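Local coordinates for protein putative metal-dependent hydrolase (Bacillus subtilis, PDB 6KNS) that binds zinc and calcium ions in a metallo-beta-lactamase fold and is a putative hydrolase, perhaps with 3'-tRNA processing endoribonuclease activity as in its family, at residues G27-S32 with S47-Y52; L37-G42 with M147-G152; A60-H65 with F131-L136; D176-E181 with R203-A208. One frame throughout, in Å; residues are numbered along the deposited sequence.

Interaction 1: G27-S32 with S47-Y52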
loop_
_atom_site.group_PDB
_atom_site.type_symbol
_atom_site.label_atom_id
_atom_site.label_comp_id
_atom_site.label_asym_id
_atom_site.label_seq_id
_atom_site.Cartn_x
_atom_site.Cartn_y
_atom_site.Cartn_z
ATOM N N GLY A 27 0.952 -10.019 4.602
ATOM C CA GLY A 27 2.009 -9.562 5.494
ATOM C C GLY A 27 1.923 -10.300 6.826
ATOM O O GLY A 27 0.849 -10.345 7.460
ATOM N N TYR A 28 3.035 -10.908 7.244
ATOM C CA TYR A 28 3.078 -11.700 8.500
ATOM C C TYR A 28 4.289 -11.306 9.335
ATOM O O TYR A 28 5.423 -11.313 8.836
ATOM C CB TYR A 28 3.114 -13.186 8.189
ATOM C CG TYR A 28 1.992 -13.535 7.283
ATOM C CD1 TYR A 28 0.772 -13.919 7.795
ATOM C CD2 TYR A 28 2.122 -13.416 5.910
ATOM C CE1 TYR A 28 -0.299 -14.201 6.961
ATOM C CE2 TYR A 28 1.064 -13.698 5.073
ATOM C CZ TYR A 28 -0.149 -14.098 5.614
ATOM O OH TYR A 28 -1.195 -14.373 4.798
ATOM N N LEU A 29 4.052 -10.987 10.609
ATOM C CA LEU A 29 5.113 -10.545 11.484
ATOM C C LEU A 29 5.560 -11.717 12.349
ATOM O O LEU A 29 4.781 -12.231 13.151
ATOM C CB LEU A 29 4.632 -9.391 12.352
ATOM C CG LEU A 29 5.511 -8.938 13.533
ATOM C CD1 LEU A 29 6.867 -8.415 13.107
ATOM C CD2 LEU A 29 4.783 -7.857 14.285
ATOM N N PHE A 30 6.828 -12.110 12.189
ATOM C CA PHE A 30 7.430 -13.154 12.998
ATOM C C PHE A 30 8.385 -12.539 13.993
ATOM O O PHE A 30 9.271 -11.805 13.613
ATOM C CB PHE A 30 8.204 -14.115 12.111
ATOM C CG PHE A 30 7.337 -15.047 11.310
ATOM C CD1 PHE A 30 6.556 -14.574 10.292
ATOM C CD2 PHE A 30 7.327 -16.412 11.593
ATOM C CE1 PHE A 30 5.780 -15.438 9.556
ATOM C CE2 PHE A 30 6.565 -17.280 10.860
ATOM C CZ PHE A 30 5.783 -16.807 9.852
ATOM N N GLN A 31 8.209 -12.851 15.273
ATOM C CA GLN A 31 9.033 -12.277 16.304
ATOM C C GLN A 31 9.637 -13.316 17.181
ATOM O O GLN A 31 9.006 -14.313 17.507
ATOM C CB GLN A 31 8.239 -11.287 17.162
ATOM C CG GLN A 31 7.822 -10.032 16.396
ATOM C CD GLN A 31 6.951 -9.104 17.239
ATOM O OE1 GLN A 31 5.787 -9.419 17.586
ATOM N NE2 GLN A 31 7.522 -7.973 17.600
ATOM N N SER A 32 10.870 -13.046 17.593
ATOM C CA SER A 32 11.549 -13.841 18.600
ATOM C C SER A 32 12.484 -12.953 19.434
ATOM O O SER A 32 13.486 -12.428 18.919
ATOM C CB SER A 32 12.369 -14.951 17.924
ATOM O OG SER A 32 13.048 -15.742 18.888
ATOM N N SER A 47 0.984 0.299 7.104
ATOM C CA SER A 47 0.058 0.994 7.972
ATOM C C SER A 47 -0.335 0.153 9.200
ATOM O O SER A 47 -0.342 0.637 10.350
ATOM C CB SER A 47 -1.186 1.378 7.201
ATOM O OG SER A 47 -2.107 2.113 7.995
ATOM N N LYS A 48 -0.671 -1.095 8.962
ATOM C CA LYS A 48 -1.091 -1.986 10.039
ATOM C C LYS A 48 0.102 -2.452 10.876
ATOM O O LYS A 48 0.005 -2.506 12.100
ATOM C CB LYS A 48 -1.886 -3.165 9.477
ATOM C CG LYS A 48 -3.208 -2.685 8.876
ATOM C CD LYS A 48 -4.298 -3.711 8.962
ATOM C CE LYS A 48 -5.586 -3.226 8.268
ATOM N NZ LYS A 48 -6.408 -2.326 9.090
ATOM N N LEU A 49 1.215 -2.760 10.218
ATOM C CA LEU A 49 2.432 -3.161 10.901
ATOM C C LEU A 49 2.901 -2.187 11.993
ATOM O O LEU A 49 3.254 -2.616 13.109
ATOM C CB LEU A 49 3.568 -3.394 9.925
ATOM C CG LEU A 49 4.925 -3.810 10.562
ATOM C CD1 LEU A 49 4.799 -5.151 11.298
ATOM C CD2 LEU A 49 6.017 -3.864 9.526
ATOM N N PHE A 50 2.882 -0.886 11.689
ATOM C CA PHE A 50 3.427 0.115 12.624
ATOM C C PHE A 50 2.635 0.258 13.904
ATOM O O PHE A 50 3.059 0.939 14.819
ATOM C CB PHE A 50 3.553 1.468 11.939
ATOM C CG PHE A 50 4.561 1.489 10.817
ATOM C CD1 PHE A 50 5.591 0.559 10.764
ATOM C CD2 PHE A 50 4.524 2.478 9.861
ATOM C CE1 PHE A 50 6.526 0.581 9.801
ATOM C CE2 PHE A 50 5.481 2.506 8.846
ATOM C CZ PHE A 50 6.490 1.572 8.830
ATOM N N GLY A 51 1.463 -0.350 13.943
ATOM C CA GLY A 51 0.698 -0.404 15.157
ATOM C C GLY A 51 1.232 -1.465 16.096
ATOM O O GLY A 51 0.902 -1.419 17.275
ATOM N N TYR A 52 2.035 -2.413 15.573
ATOM C CA TYR A 52 2.704 -3.433 16.381
ATOM C C TYR A 52 4.194 -3.144 16.562
ATOM O O TYR A 52 4.738 -3.389 17.611
ATOM C CB TYR A 52 2.504 -4.814 15.772
ATOM C CG TYR A 52 1.047 -5.174 15.573
ATOM C CD1 TYR A 52 0.322 -5.824 16.572
ATOM C CD2 TYR A 52 0.396 -4.877 14.394
ATOM C CE1 TYR A 52 -1.037 -6.160 16.396
ATOM C CE2 TYR A 52 -0.957 -5.197 14.202
ATOM C CZ TYR A 52 -1.667 -5.841 15.205
ATOM O OH TYR A 52 -2.994 -6.165 15.010
#

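Interaction 2: L37-G42 with M147-G152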
loop_
_atom_site.group_PDB
_atom_site.type_symbol
_atom_site.label_atom_id
_atom_site.label_comp_id
_atom_site.label_asym_id
_atom_site.label_seq_id
_atom_site.Cartn_x
_atom_site.Cartn_y
_atom_site.Cartn_z
ATOM N N LEU A 37 10.868 -10.080 12.048
ATOM C CA LEU A 37 10.920 -10.415 10.622
ATOM C C LEU A 37 9.549 -10.227 9.981
ATOM O O LEU A 37 8.577 -10.782 10.455
ATOM C CB LEU A 37 11.334 -11.882 10.437
ATOM C CG LEU A 37 11.367 -12.496 9.036
ATOM C CD1 LEU A 37 12.409 -11.767 8.197
ATOM C CD2 LEU A 37 11.602 -14.049 9.092
ATOM N N LEU A 38 9.491 -9.476 8.897
ATOM C CA LEU A 38 8.265 -9.293 8.166
ATOM C C LEU A 38 8.323 -10.209 6.954
ATOM O O LEU A 38 9.251 -10.130 6.165
ATOM C CB LEU A 38 8.084 -7.826 7.721
ATOM C CG LEU A 38 6.831 -7.575 6.854
ATOM C CD1 LEU A 38 5.525 -7.729 7.609
ATOM C CD2 LEU A 38 6.852 -6.222 6.124
ATOM N N VAL A 39 7.337 -11.082 6.843
ATOM C CA VAL A 39 7.212 -11.997 5.740
ATOM C C VAL A 39 6.107 -11.455 4.835
ATOM O O VAL A 39 4.928 -11.441 5.205
ATOM C CB VAL A 39 6.893 -13.416 6.234
ATOM C CG1 VAL A 39 6.598 -14.362 5.058
ATOM C CG2 VAL A 39 8.042 -13.950 7.100
ATOM N N ASP A 40 6.525 -11.002 3.648
ATOM C CA ASP A 40 5.688 -10.301 2.670
ATOM C C ASP A 40 5.259 -8.942 3.167
ATOM O O ASP A 40 5.182 -8.703 4.391
ATOM C CB ASP A 40 4.512 -11.170 2.131
ATOM C CG ASP A 40 5.008 -12.287 1.201
ATOM O OD1 ASP A 40 6.192 -12.247 0.801
ATOM O OD2 ASP A 40 4.260 -13.211 0.875
ATOM N N CYS A 41 4.961 -8.059 2.210
ATOM C CA CYS A 41 4.800 -6.647 2.498
ATOM C C CYS A 41 3.821 -6.011 1.490
ATOM O O CYS A 41 4.160 -5.125 0.705
ATOM C CB CYS A 41 6.187 -5.977 2.428
ATOM S SG CYS A 41 6.222 -4.283 3.054
ATOM N N GLY A 42 2.588 -6.475 1.537
ATOM C CA GLY A 42 1.571 -6.113 0.565
ATOM C C GLY A 42 0.837 -4.824 0.885
ATOM O O GLY A 42 1.355 -3.962 1.616
ATOM N N MET A 147 7.844 -21.045 2.482
ATOM C CA MET A 147 8.891 -20.949 3.489
ATOM C C MET A 147 8.592 -21.789 4.720
ATOM O O MET A 147 7.454 -21.864 5.170
ATOM C CB MET A 147 9.072 -19.515 3.935
ATOM C CG MET A 147 9.402 -18.562 2.815
ATOM S SD MET A 147 9.302 -16.855 3.378
ATOM C CE MET A 147 9.198 -16.098 1.756
ATOM N N ARG A 148 9.633 -22.432 5.246
ATOM C CA ARG A 148 9.559 -23.162 6.505
ATOM C C ARG A 148 10.458 -22.408 7.474
ATOM O O ARG A 148 11.667 -22.280 7.229
ATOM C CB ARG A 148 10.053 -24.583 6.330
ATOM C CG ARG A 148 10.180 -25.310 7.664
ATOM C CD ARG A 148 10.890 -26.652 7.605
ATOM N NE ARG A 148 9.925 -27.718 7.560
ATOM C CZ ARG A 148 9.613 -28.558 8.539
ATOM N NH1 ARG A 148 10.228 -28.561 9.703
ATOM N NH2 ARG A 148 8.654 -29.425 8.315
ATOM N N ILE A 149 9.874 -21.901 8.561
ATOM C CA ILE A 149 10.584 -21.020 9.483
ATOM C C ILE A 149 10.644 -21.640 10.864
ATOM O O ILE A 149 9.616 -21.893 11.481
ATOM C CB ILE A 149 9.937 -19.623 9.536
ATOM C CG1 ILE A 149 9.889 -19.016 8.119
ATOM C CG2 ILE A 149 10.738 -18.710 10.452
ATOM C CD1 ILE A 149 9.169 -17.686 7.996
ATOM N N THR A 150 11.856 -21.913 11.342
ATOM C CA THR A 150 12.015 -22.470 12.660
ATOM C C THR A 150 12.957 -21.641 13.507
ATOM O O THR A 150 13.786 -20.918 12.995
ATOM C CB THR A 150 12.496 -23.945 12.614
ATOM O OG1 THR A 150 12.492 -24.473 13.948
ATOM C CG2 THR A 150 13.910 -24.104 11.974
ATOM N N ASP A 151 12.782 -21.729 14.819
ATOM C CA ASP A 151 13.724 -21.138 15.768
ATOM C C ASP A 151 14.420 -22.221 16.567
ATOM O O ASP A 151 15.086 -21.902 17.546
ATOM C CB ASP A 151 13.012 -20.173 16.734
ATOM C CG ASP A 151 11.943 -20.852 17.577
ATOM O OD1 ASP A 151 11.804 -22.104 17.527
ATOM O OD2 ASP A 151 11.243 -20.131 18.309
ATOM N N GLY A 152 14.267 -23.483 16.162
ATOM C CA GLY A 152 14.865 -24.620 16.911
ATOM C C GLY A 152 13.908 -25.328 17.873
ATOM O O GLY A 152 14.162 -26.448 18.271
#

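Interaction 3: A60-H65 with F131-L136. With ZN (zinc ion), chain H.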
loop_
_atom_site.group_PDB
_atom_site.type_symbol
_atom_site.label_atom_id
_atom_site.label_comp_id
_atom_site.label_asym_id
_atom_site.label_seq_id
_atom_site.Cartn_x
_atom_site.Cartn_y
_atom_site.Cartn_z
ATOM N N ALA A 60 14.322 -7.413 9.533
ATOM C CA ALA A 60 14.454 -7.943 8.182
ATOM C C ALA A 60 13.098 -8.159 7.579
ATOM O O ALA A 60 12.113 -8.253 8.288
ATOM C CB ALA A 60 15.266 -9.263 8.195
ATOM N N VAL A 61 13.070 -8.183 6.257
ATOM C CA VAL A 61 11.901 -8.497 5.479
ATOM C C VAL A 61 12.288 -9.656 4.559
ATOM O O VAL A 61 13.422 -9.733 4.114
ATOM C CB VAL A 61 11.470 -7.308 4.628
ATOM C CG1 VAL A 61 10.262 -7.669 3.739
ATOM C CG2 VAL A 61 11.153 -6.089 5.518
ATOM N N ILE A 62 11.338 -10.546 4.280
ATOM C CA ILE A 62 11.514 -11.578 3.249
ATOM C C ILE A 62 10.237 -11.670 2.429
ATOM O O ILE A 62 9.126 -11.594 2.996
ATOM C CB ILE A 62 11.910 -12.965 3.840
ATOM C CG1 ILE A 62 12.112 -13.996 2.729
ATOM C CG2 ILE A 62 10.838 -13.516 4.766
ATOM C CD1 ILE A 62 12.955 -15.201 3.218
ATOM N N LEU A 63 10.424 -11.802 1.121
ATOM C CA LEU A 63 9.383 -11.758 0.119
ATOM C C LEU A 63 9.248 -13.092 -0.625
ATOM O O LEU A 63 10.210 -13.597 -1.169
ATOM C CB LEU A 63 9.737 -10.687 -0.905
ATOM C CG LEU A 63 9.882 -9.289 -0.317
ATOM C CD1 LEU A 63 10.248 -8.320 -1.459
ATOM C CD2 LEU A 63 8.578 -8.826 0.427
ATOM N N SER A 64 8.048 -13.684 -0.599
ATOM C CA SER A 64 7.828 -14.982 -1.242
ATOM C C SER A 64 7.874 -14.837 -2.777
ATOM O O SER A 64 8.355 -15.737 -3.470
ATOM C CB SER A 64 6.465 -15.554 -0.867
ATOM O OG SER A 64 5.437 -14.619 -1.194
ATOM N N HIS A 65 7.350 -13.726 -3.280
ATOM C CA HIS A 65 7.295 -13.460 -4.701
ATOM C C HIS A 65 6.911 -12.011 -4.964
ATOM O O HIS A 65 6.608 -11.267 -4.015
ATOM C CB HIS A 65 6.360 -14.428 -5.422
ATOM C CG HIS A 65 4.888 -14.268 -5.140
ATOM N ND1 HIS A 65 4.332 -14.444 -3.888
ATOM C CD2 HIS A 65 3.845 -14.075 -5.992
ATOM C CE1 HIS A 65 3.014 -14.336 -3.989
ATOM N NE2 HIS A 65 2.694 -14.107 -5.252
ATOM N N PHE A 131 16.063 -17.175 13.516
ATOM C CA PHE A 131 15.304 -18.069 12.632
ATOM C C PHE A 131 16.182 -18.708 11.556
ATOM O O PHE A 131 17.164 -18.115 11.112
ATOM C CB PHE A 131 14.178 -17.326 11.916
ATOM C CG PHE A 131 13.171 -16.681 12.838
ATOM C CD1 PHE A 131 12.418 -17.433 13.699
ATOM C CD2 PHE A 131 12.960 -15.323 12.787
ATOM C CE1 PHE A 131 11.473 -16.827 14.540
ATOM C CE2 PHE A 131 12.020 -14.705 13.601
ATOM C CZ PHE A 131 11.276 -15.460 14.482
ATOM N N THR A 132 15.809 -19.925 11.167
ATOM C CA THR A 132 16.391 -20.619 10.026
ATOM C C THR A 132 15.217 -20.864 9.073
ATOM O O THR A 132 14.199 -21.438 9.494
ATOM C CB THR A 132 17.050 -21.954 10.442
ATOM O OG1 THR A 132 18.043 -21.699 11.442
ATOM C CG2 THR A 132 17.694 -22.686 9.244
ATOM N N ILE A 133 15.369 -20.418 7.815
ATOM C CA ILE A 133 14.321 -20.504 6.802
ATOM C C ILE A 133 14.795 -21.419 5.680
ATOM O O ILE A 133 15.938 -21.306 5.218
ATOM C CB ILE A 133 13.974 -19.084 6.224
ATOM C CG1 ILE A 133 13.720 -18.094 7.359
ATOM C CG2 ILE A 133 12.742 -19.141 5.297
ATOM C CD1 ILE A 133 13.383 -16.718 6.873
ATOM N N THR A 134 13.917 -22.324 5.257
ATOM C CA THR A 134 14.125 -23.155 4.072
ATOM C C THR A 134 12.916 -22.950 3.149
ATOM O O THR A 134 11.860 -22.470 3.593
ATOM C CB THR A 134 14.294 -24.674 4.408
ATOM O OG1 THR A 134 13.264 -25.073 5.304
ATOM C CG2 THR A 134 15.710 -25.018 5.017
ATOM N N PHE A 135 13.066 -23.314 1.879
ATOM C CA PHE A 135 12.165 -22.850 0.795
ATOM C C PHE A 135 11.660 -24.001 -0.064
ATOM O O PHE A 135 12.359 -24.981 -0.230
ATOM C CB PHE A 135 12.924 -21.891 -0.110
ATOM C CG PHE A 135 13.456 -20.695 0.617
ATOM C CD1 PHE A 135 12.649 -19.593 0.856
ATOM C CD2 PHE A 135 14.719 -20.703 1.140
ATOM C CE1 PHE A 135 13.116 -18.492 1.573
ATOM C CE2 PHE A 135 15.197 -19.599 1.834
ATOM C CZ PHE A 135 14.384 -18.500 2.067
ATOM N N LEU A 136 10.462 -23.855 -0.616
ATOM C CA LEU A 136 9.945 -24.769 -1.646
ATOM C C LEU A 136 9.340 -23.927 -2.776
ATOM O O LEU A 136 8.496 -23.050 -2.524
ATOM C CB LEU A 136 8.891 -25.699 -1.062
ATOM C CG LEU A 136 8.148 -26.658 -2.001
ATOM C CD1 LEU A 136 9.104 -27.724 -2.581
ATOM C CD2 LEU A 136 6.962 -27.329 -1.274
HETATM ZN ZN ZN H . 0.684 -14.367 -6.257
#

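Interaction 4: D176-E181 with R203-A208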
loop_
_atom_site.group_PDB
_atom_site.type_symbol
_atom_site.label_atom_id
_atom_site.label_comp_id
_atom_site.label_asym_id
_atom_site.label_seq_id
_atom_site.Cartn_x
_atom_site.Cartn_y
_atom_site.Cartn_z
ATOM N N ASP A 176 4.367 -26.951 13.430
ATOM C CA ASP A 176 3.388 -26.593 14.479
ATOM C C ASP A 176 2.199 -25.814 13.909
ATOM O O ASP A 176 1.066 -26.025 14.332
ATOM C CB ASP A 176 4.062 -25.808 15.602
ATOM C CG ASP A 176 5.196 -26.596 16.229
ATOM O OD1 ASP A 176 4.902 -27.612 16.897
ATOM O OD2 ASP A 176 6.376 -26.245 16.012
ATOM N N LEU A 177 2.467 -24.934 12.953
ATOM C CA LEU A 177 1.439 -24.075 12.338
ATOM C C LEU A 177 1.698 -24.094 10.851
ATOM O O LEU A 177 2.817 -23.850 10.411
ATOM C CB LEU A 177 1.501 -22.629 12.862
ATOM C CG LEU A 177 0.596 -21.578 12.200
ATOM C CD1 LEU A 177 -0.846 -21.882 12.442
ATOM C CD2 LEU A 177 0.902 -20.174 12.689
ATOM N N LEU A 178 0.681 -24.458 10.091
ATOM C CA LEU A 178 0.723 -24.340 8.655
ATOM C C LEU A 178 -0.159 -23.164 8.286
ATOM O O LEU A 178 -1.374 -23.239 8.472
ATOM C CB LEU A 178 0.163 -25.591 7.984
ATOM C CG LEU A 178 0.010 -25.537 6.462
ATOM C CD1 LEU A 178 1.355 -25.271 5.782
ATOM C CD2 LEU A 178 -0.592 -26.844 5.949
ATOM N N ILE A 179 0.463 -22.129 7.739
ATOM C CA ILE A 179 -0.242 -21.028 7.130
ATOM C C ILE A 179 -0.365 -21.286 5.609
ATOM O O ILE A 179 0.611 -21.218 4.880
ATOM C CB ILE A 179 0.451 -19.706 7.394
ATOM C CG1 ILE A 179 0.715 -19.540 8.908
ATOM C CG2 ILE A 179 -0.425 -18.580 6.818
ATOM C CD1 ILE A 179 1.528 -18.253 9.271
ATOM N N SER A 180 -1.588 -21.586 5.164
ATOM C CA SER A 180 -1.866 -21.946 3.805
ATOM C C SER A 180 -2.762 -20.930 3.178
ATOM O O SER A 180 -3.767 -20.529 3.749
ATOM C CB SER A 180 -2.585 -23.287 3.711
ATOM O OG SER A 180 -2.775 -23.629 2.350
ATOM N N GLU A 181 -2.385 -20.537 1.975
ATOM C CA GLU A 181 -3.245 -19.775 1.130
ATOM C C GLU A 181 -4.526 -20.610 0.936
ATOM O O GLU A 181 -4.506 -21.849 1.003
ATOM C CB GLU A 181 -2.526 -19.426 -0.181
ATOM C CG GLU A 181 -2.456 -20.498 -1.257
ATOM C CD GLU A 181 -3.137 -20.014 -2.540
ATOM O OE1 GLU A 181 -4.386 -20.161 -2.660
ATOM O OE2 GLU A 181 -2.419 -19.449 -3.401
ATOM N N ARG A 203 -5.765 -30.985 3.172
ATOM C CA ARG A 203 -5.045 -32.179 2.821
ATOM C C ARG A 203 -3.599 -32.043 3.240
ATOM O O ARG A 203 -3.024 -32.977 3.795
ATOM C CB ARG A 203 -5.147 -32.414 1.318
ATOM C CG ARG A 203 -4.290 -33.581 0.860
ATOM C CD ARG A 203 -4.591 -33.985 -0.566
ATOM N NE ARG A 203 -3.918 -35.262 -0.876
ATOM C CZ ARG A 203 -3.644 -35.719 -2.091
ATOM N NH1 ARG A 203 -3.943 -35.014 -3.171
ATOM N NH2 ARG A 203 -3.046 -36.902 -2.220
ATOM N N ILE A 204 -3.024 -30.865 3.018
ATOM C CA ILE A 204 -1.626 -30.628 3.394
ATOM C C ILE A 204 -1.448 -30.735 4.897
ATOM O O ILE A 204 -0.572 -31.472 5.362
ATOM C CB ILE A 204 -1.047 -29.302 2.899
ATOM C CG1 ILE A 204 -1.010 -29.245 1.365
ATOM C CG2 ILE A 204 0.350 -29.164 3.409
ATOM C CD1 ILE A 204 -0.891 -27.790 0.750
ATOM N N ALA A 205 -2.297 -30.055 5.653
ATOM C CA ALA A 205 -2.230 -30.096 7.109
ATOM C C ALA A 205 -2.371 -31.562 7.575
ATOM O O ALA A 205 -1.661 -32.022 8.471
ATOM C CB ALA A 205 -3.329 -29.242 7.695
ATOM N N LYS A 206 -3.284 -32.289 6.939
ATOM C CA LYS A 206 -3.573 -33.667 7.349
ATOM C C LYS A 206 -2.366 -34.556 7.119
ATOM O O LYS A 206 -1.842 -35.145 8.058
ATOM C CB LYS A 206 -4.785 -34.249 6.609
ATOM C CG LYS A 206 -4.943 -35.757 6.829
ATOM C CD LYS A 206 -6.196 -36.286 6.170
ATOM C CE LYS A 206 -6.409 -37.741 6.540
ATOM N NZ LYS A 206 -7.218 -38.375 5.478
ATOM N N GLU A 207 -1.912 -34.627 5.874
ATOM C CA GLU A 207 -0.858 -35.585 5.526
ATOM C C GLU A 207 0.497 -35.192 6.096
ATOM O O GLU A 207 1.332 -36.054 6.322
ATOM C CB GLU A 207 -0.794 -35.784 4.025
ATOM C CG GLU A 207 -2.060 -36.411 3.522
ATOM C CD GLU A 207 -1.949 -36.954 2.132
ATOM O OE1 GLU A 207 -0.905 -37.565 1.821
ATOM O OE2 GLU A 207 -2.918 -36.795 1.348
ATOM N N ALA A 208 0.692 -33.898 6.361
ATOM C CA ALA A 208 1.939 -33.425 6.987
ATOM C C ALA A 208 1.925 -33.622 8.511
ATOM O O ALA A 208 2.948 -33.476 9.165
ATOM C CB ALA A 208 2.172 -31.969 6.662
#

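Interaction 1: G27-S32 with S47-Y52
Leu29 packs on Leu49 and Tyr52 where a short helix and the turn after it lie over the outer face of the N-terminal sheet of the metallo-beta-lactamase fold. The contact shows how one branched side chain can bridge a strand and a helix with the turn after it. With its CG trans to the backbone N (chi1 169°), Leu29 sends its CD2 methyl outward to two partners: CD1 of Leu49, 4.0 Å away, and CB of Tyr52. The two leucine side chains cross at about a right angle, with Leu29 CD2 against Leu49 CD1. Leu49 starts off across the gap rather than into it, and the reach of its branch brings CD1 into touch. This is the tight part, and both leucines are buried; Leu29 also meets Val53. Tyr28 and Phe30, the strand neighbours, serve the other face of the sheet, where they pack on Tyr158 and Phe131 of the second sheet.

Toward solvent the contact thins out. Tyr52 is exposed and gives Leu29 little more than its CB, since the end of its side chain leads away; the residue also packs on Ile12 of the neighbouring strand 7-13. Gln31 NE2 stays 5.4 Å from Tyr52 O. At the far side of the helix, Ser47 OG is hydrogen-bonded to Glu23 O of the second subunit, and Phe50 packs on Pro19 of that subunit. Tyr52 CB lies 4.1 Å from Leu29 CD2, in a backbone turn where Tyr52 N bonds to Leu49 O at 2.8 Å.

Interaction 2: L37-G42 with M147-G152
Between the two facing sheets of the metallo-beta-lactamase sandwich, Val39 from one sheet divides its two methyls between Met147 and Ile149 of the other. CG1, which a chi1 of 173° sets beside the carbonyl carbon, comes 4.0 Å from the sulfur SD of Met147, and CG2 comes equally close, 4.0 Å, to CD1 of Ile149. The partners stand two residues apart on strand 145-150, hence on the same face, and each runs past Val39 in the opposite direction. Met147 gets its sulfur there through an extended chain. All three residues are buried, and Ile62, Ile133 and Phe135 continue the same apolar layer.

Polar groups take over at the ends of the segments. Beyond Val39, Asp40 uses OD2 toward His70 ND1 and Tyr158 OH and OD1 toward Ser64 N, which makes it a second-shell residue for the zinc ligand His70. Past Ile149 the strand leaves the core in an ST turn, with Gly152 N donating to Thr150 OG1 over 3.0 Å at 164°. Apolar packing between two facing sheets holds the core of the alpha-beta/beta-alpha sandwich of this superfamily, and here it runs up to the metal site.

Interaction 3: A60-H65 with F131-L136
Ile62 carries the apolar part of this contact, reaching from strand 60-62 across the sandwich core to Ile133 and Phe135 on strand 131-137. A single methyl does the touching. CG1 points away from the backbone N (chi1 -179°) and the chain stays nearly straight, which drives CD1 forward to within 4.0 Å of Ile133 CD1 and 3.7 Å of Phe135 CE1. It meets the phenyl ring at its rim, close to the ring plane and between CE1 and CZ, rather than over a face; the ring itself stacks with Phe120.

Hydrogen bonding appears farther along the first segment. His65 ND1 donates to Ser64 OG at 2.9 Å and 163°, and the hydroxyl oxygen sits only 6° out of the imidazole plane.

Metal coordination comes from the other ring nitrogen: His65 NE2 binds a zinc ion at 2.3 Å, with His67, His140 and Asp161 completing its protein ligands. The imidazole is therefore gripped at two edge atoms, and the in-plane bond to Ser64 OG limits its rotation. Together these features imply a division of labour: Ile62 is buried among apolar groups, while Ser64, next to His65, probably helps orient the zinc ligand.

Interaction 4: D176-E181 with R203-A208
Leu178 overlaps Ile204 and Ala205 with one methyl, CD2, which fits against the side of the helix. A chi1 of 174° swings CG of the leucine to the far side from its backbone N, and from there the branch reaches the helix. CD2 is 3.6 Å from Ile204 CG2 and equally 3.6 Å from the amide nitrogen Ala205 N, so it touches backbone as well as side chain. The CB of Ala205 adds a third surface at 4.0 Å from the same methyl. Leu178 and Ile204 cross nearly perpendicular to one another, and Leu178 and Ala205 are the nearest pair along the backbones, their CA atoms 6.7 Å apart. Ile204 extends the apolar layer to Met196 and Phe168, and Leu178 reaches Leu213 and Val157 on the flanking strands.

The helix carries its charges on a different side. Arg203 and Glu207, one turn apart and both exposed, form a salt bridge in which NE of Arg203 donates to OE2 of Glu207 at 2.9 Å and 173°. The acceptor lies in the guanidinium plane and is met from its syn side, though 34° out of the carboxylate plane. At the end of the strand, Ser180 OG donates to Glu181 O over 2.8 Å, and the Glu181 carboxylate bonds to His195 and to the amides of Met196 and Ser162.

Through Leu178 the helix packs on the sheet, and strand 177-181, helix 198-208 and strand 212-216, which lies parallel beside the first, make up a beta-alpha-beta crossover.

Followed from the N terminus, the chain opens interaction 1 at strand 27-32 and interaction 2 at strand 35-39 before segment 47-52 closes the first, so these two cross. Strand 60-62 then opens interaction 3, which closes at 131-136; only afterwards does 147-152 close interaction 2, whose long loop thus encloses interaction 3. Both join the N-terminal sheet to the C-terminal one, their centres about 5 Å apart, with a probable hydrogen bond from Asp40 N to Ile62 O between them. Interaction 1 fastens a helix outside the first sheet. Interaction 4 follows in series, closing a short loop within a beta-alpha-beta unit whose helix packs on the second sheet, its centre about 16 Å from that of interaction 2.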